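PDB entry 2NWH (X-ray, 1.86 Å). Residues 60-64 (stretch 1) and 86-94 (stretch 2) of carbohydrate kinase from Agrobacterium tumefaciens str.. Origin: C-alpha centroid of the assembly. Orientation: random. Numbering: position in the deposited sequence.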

ATOM      1  N   ALA A  60       2.087  -0.014 -13.473  1.00 15.42           N
ATOM      2  CA  ALA A  60       2.914  -1.091 -12.933  1.00 15.95           C
ATOM      3  C   ALA A  60       3.581  -1.885 -14.063  1.00 15.25           C
ATOM      4  O   ALA A  60       2.941  -2.122 -15.105  1.00 17.29           O
ATOM      5  CB  ALA A  60       2.073  -2.005 -12.106  1.00 15.80           C
ATOM      6  N   PRO A  61       4.825  -2.345 -13.853  1.00 16.51           N
ATOM      7  CA  PRO A  61       5.463  -3.259 -14.833  1.00 17.38           C
ATOM      8  C   PRO A  61       4.548  -4.463 -14.992  1.00 17.36           C
ATOM      9  O   PRO A  61       3.965  -4.949 -14.003  1.00 19.82           O
ATOM     10  CB  PRO A  61       6.783  -3.638 -14.165  1.00 16.33           C
ATOM     11  CG  PRO A  61       7.145  -2.391 -13.344  1.00 17.44           C
ATOM     12  CD  PRO A  61       5.738  -2.079 -12.715  1.00 16.73           C
ATOM     13  N   ARG A  62       4.335  -4.887 -16.228  1.00 17.70           N
ATOM     14  CA  ARG A  62       3.354  -5.927 -16.516  1.00 17.50           C
ATOM     15  C   ARG A  62       3.946  -6.841 -17.595  1.00 18.06           C
ATOM     16  O   ARG A  62       4.585  -6.368 -18.524  1.00 18.58           O
ATOM     17  CB  ARG A  62       2.091  -5.286 -17.056  1.00 17.64           C
ATOM     18  CG  ARG A  62       0.976  -6.207 -17.476  1.00 18.66           C
ATOM     19  CD  ARG A  62       0.270  -6.915 -16.274  1.00 20.22           C
ATOM     20  NE  ARG A  62      -0.134  -5.925 -15.236  1.00 21.27           N
ATOM     21  CZ  ARG A  62      -1.158  -5.071 -15.336  1.00 20.76           C
ATOM     22  NH1 ARG A  62      -1.965  -5.046 -16.399  1.00 19.72           N
ATOM     23  NH2 ARG A  62      -1.374  -4.206 -14.346  1.00 17.66           N
ATOM     24  N   GLY A  63       3.666  -8.131 -17.502  1.00 17.73           N
ATOM     25  CA  GLY A  63       4.045  -9.073 -18.567  1.00 18.21           C
ATOM     26  C   GLY A  63       3.053  -9.181 -19.727  1.00 18.38           C
ATOM     27  O   GLY A  63       1.943  -8.671 -19.654  1.00 18.56           O
ATOM     28  N   GLY A  64       3.425  -9.893 -20.789  1.00 19.82           N
ATOM     29  CA  GLY A  64       2.501 -10.086 -21.886  1.00 20.07           C
ATOM     30  C   GLY A  64       1.630 -11.325 -21.733  1.00 22.47           C
ATOM     31  O   GLY A  64       1.374 -12.001 -22.726  1.00 23.19           O
ATOM     32  N   THR A  86       4.057  -2.370 -20.011  1.00 17.39           N
ATOM     33  CA  THR A  86       4.010  -3.761 -20.557  1.00 18.46           C
ATOM     34  C   THR A  86       5.294  -4.177 -21.236  1.00 18.35           C
ATOM     35  O   THR A  86       5.832  -3.416 -22.091  1.00 17.79           O
ATOM     36  CB  THR A  86       2.848  -3.899 -21.596  1.00 17.99           C
ATOM     37  OG1 THR A  86       1.620  -3.563 -20.940  1.00 19.71           O
ATOM     38  CG2 THR A  86       2.728  -5.314 -22.165  1.00 17.87           C
ATOM     39  N   PHE A  87       5.787  -5.375 -20.875  1.00 17.70           N
ATOM     40  CA  PHE A  87       6.937  -6.010 -21.546  1.00 18.86           C
ATOM     41  C   PHE A  87       6.488  -7.346 -22.076  1.00 18.13           C
ATOM     42  O   PHE A  87       6.372  -8.319 -21.331  1.00 17.88           O
ATOM     43  CB  PHE A  87       8.139  -6.174 -20.612  1.00 18.16           C
ATOM     44  CG  PHE A  87       8.596  -4.881 -20.055  1.00 19.79           C
ATOM     45  CD1 PHE A  87       9.449  -4.062 -20.799  1.00 21.13           C
ATOM     46  CD2 PHE A  87       8.127  -4.454 -18.813  1.00 19.01           C
ATOM     47  CE1 PHE A  87       9.868  -2.799 -20.307  1.00 23.36           C
ATOM     48  CE2 PHE A  87       8.556  -3.194 -18.278  1.00 18.55           C
ATOM     49  CZ  PHE A  87       9.407  -2.376 -19.048  1.00 21.89           C
ATOM     50  N   LEU A  88       6.146  -7.345 -23.362  1.00 18.34           N
ATOM     51  CA  LEU A  88       5.363  -8.434 -23.946  1.00 19.21           C
ATOM     52  C   LEU A  88       6.070  -9.780 -23.882  1.00 20.18           C
ATOM     53  O   LEU A  88       5.405 -10.835 -23.701  1.00 21.21           O
ATOM     54  CB  LEU A  88       4.978  -8.086 -25.391  1.00 19.47           C
ATOM     55  CG  LEU A  88       3.835  -7.066 -25.494  1.00 19.77           C
ATOM     56  CD1 LEU A  88       3.599  -6.778 -27.011  1.00 21.26           C
ATOM     57  CD2 LEU A  88       2.533  -7.617 -24.832  1.00 19.71           C
ATOM     58  N   ASP A  89       7.402  -9.745 -23.941  1.00 19.64           N
ATOM     59  CA  ASP A  89       8.250 -10.954 -23.801  1.00 21.04           C
ATOM     60  C   ASP A  89       8.368 -11.516 -22.370  1.00 21.35           C
ATOM     61  O   ASP A  89       8.933 -12.592 -22.161  1.00 21.52           O
ATOM     62  CB  ASP A  89       9.673 -10.664 -24.314  1.00 21.77           C
ATOM     63  CG  ASP A  89      10.338  -9.485 -23.608  1.00 24.98           C
ATOM     64  OD1 ASP A  89       9.721  -8.389 -23.550  1.00 27.10           O
ATOM     65  OD2 ASP A  89      11.497  -9.639 -23.119  1.00 28.26           O
ATOM     66  N   ARG A  90       7.865 -10.803 -21.369  1.00 20.76           N
ATOM     67  CA  ARG A  90       8.133 -11.190 -19.972  1.00 19.59           C
ATOM     68  C   ARG A  90       6.891 -11.637 -19.235  1.00 19.24           C
ATOM     69  O   ARG A  90       5.749 -11.496 -19.735  1.00 18.55           O
ATOM     70  CB  ARG A  90       8.783 -10.046 -19.190  1.00 19.64           C
ATOM     71  CG  ARG A  90      10.154  -9.513 -19.754  1.00 22.63           C
ATOM     72  CD  ARG A  90      11.338 -10.423 -19.363  1.00 23.21           C
ATOM     73  NE  ARG A  90      11.301 -10.712 -17.910  1.00 29.70           N
ATOM     74  CZ  ARG A  90      12.092 -10.115 -17.006  1.00 29.23           C
ATOM     75  NH1 ARG A  90      13.020  -9.247 -17.420  1.00 31.51           N
ATOM     76  NH2 ARG A  90      11.992 -10.405 -15.708  1.00 25.79           N
ATOM     77  N   ARG A  91       7.118 -12.217 -18.055  1.00 18.71           N
ATOM     78  CA  ARG A  91       6.010 -12.675 -17.190  1.00 19.99           C
ATOM     79  C   ARG A  91       5.694 -11.631 -16.118  1.00 18.88           C
ATOM     80  O   ARG A  91       6.605 -11.013 -15.582  1.00 18.50           O
ATOM     81  CB  ARG A  91       6.386 -13.982 -16.490  1.00 21.24           C
ATOM     82  CG  ARG A  91       6.462 -15.186 -17.422  1.00 24.21           C
ATOM     83  CD  ARG A  91       5.081 -15.562 -17.985  1.00 35.18           C
ATOM     84  NE  ARG A  91       4.139 -15.904 -16.908  1.00 43.12           N
ATOM     85  CZ  ARG A  91       2.908 -16.368 -17.078  1.00 43.55           C
ATOM     86  NH1 ARG A  91       2.435 -16.576 -18.299  1.00 48.99           N
ATOM     87  NH2 ARG A  91       2.152 -16.639 -16.025  1.00 47.34           N
ATOM     88  N   THR A  92       4.415 -11.506 -15.784  1.00 19.00           N
ATOM     89  CA  THR A  92       3.950 -10.608 -14.729  1.00 19.51           C
ATOM     90  C   THR A  92       4.468 -11.133 -13.369  1.00 18.36           C
ATOM     91  O   THR A  92       4.513 -12.363 -13.124  1.00 19.25           O
ATOM     92  CB  THR A  92       2.387 -10.508 -14.809  1.00 19.36           C
ATOM     93  OG1 THR A  92       2.001  -9.918 -16.073  1.00 18.01           O
ATOM     94  CG2 THR A  92       1.773  -9.747 -13.637  1.00 19.06           C
ATOM     95  N   PRO A  93       4.948 -10.238 -12.490  1.00 19.37           N
ATOM     96  CA  PRO A  93       5.419 -10.722 -11.181  1.00 18.00           C
ATOM     97  C   PRO A  93       4.355 -11.591 -10.473  1.00 18.03           C
ATOM     98  O   PRO A  93       3.156 -11.383 -10.658  1.00 17.49           O
ATOM     99  CB  PRO A  93       5.600  -9.437 -10.364  1.00 19.75           C
ATOM    100  CG  PRO A  93       5.880  -8.347 -11.425  1.00 18.76           C
ATOM    101  CD  PRO A  93       5.114  -8.762 -12.656  1.00 19.52           C
ATOM    102  N   SER A  94       4.804 -12.526  -9.648  1.00 17.24           N
ATOM    103  CA  SER A  94       3.881 -13.482  -8.986  1.00 17.74           C
ATOM    104  C   SER A  94       4.353 -13.808  -7.604  1.00 17.58           C
ATOM    105  O   SER A  94       5.560 -13.807  -7.343  1.00 18.10           O
ATOM    106  CB  SER A  94       3.745 -14.763  -9.818  1.00 18.26           C
ATOM    107  OG  SER A  94       4.994 -15.419  -9.927  1.00 20.37           O
TER

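The most unusual feature of this contact is a glycine pressed into a pocket made almost wholly of backbone. The CA of Gly63 lies 3.2 Å from the O of Arg90 and 3.9 Å from the C of Arg91, so close that any side chain would collide: an ideally placed CB would fall 2.4 Å from the N of Thr92 and 2.6 Å from the O of Arg90. Gly64 repeats the theme at a more exposed position. Its CA is 3.5 Å from the O of Leu88, in a CA-H...O contact, and a CB there would come within 2.3 Å of the same oxygen. Hydrogen in place of a side chain is what lets the two chains approach this closely.

The approach begins as a parallel pairing of strands, with Arg62 opposite Thr86 and their CA atoms 4.6 Å apart. The N of Phe87 donates a hydrogen bond to the O of Arg62 at 2.8 Å, nearly straight at 167°. That same carbonyl oxygen also receives a CA-H...O contact from the CA of Thr86, at 3.4 Å. The CB atoms of Arg62 and Thr86 point to the same face of the sheet, and a beta-branched threonine is well suited to an extended backbone.

Beyond Phe87 the second stretch folds back in a type I turn from Phe87 to Arg90, closed by a hydrogen bond from the N of Arg90 to the O of Phe87 at 2.9 Å. The turn carries Leu88 and Asp89 with their CA-to-CB bonds directed away from the first stretch, and it brings the carbonyl of Arg90 back to the glycines. There the N of Gly64 donates to the O of Arg90 at 3.0 Å, with a bent angle of 143°.

Thr92 supplies the side-chain anchor. Its OG1 accepts a hydrogen bond from the N of Gly63 at 2.8 Å; this N-H points away from the strand of Phe87, so the hydroxyl serves an amide that the strand pairing does not use. The CD of Arg62 packs 3.5 Å from this OG1, its aliphatic portion serving as a neighbour while NH1 and NH2 are hydrogen-bonded elsewhere in the structure.

At the buried end, the O of Pro61 lies 4.2 Å from the CD of Pro93. A proline has no amide hydrogen to donate, so Pro93 can offer only its ring here, and the pairing is one of packing. Altogether the two stretches bury 434 Å², with the glycines contributing much of the first stretch's share.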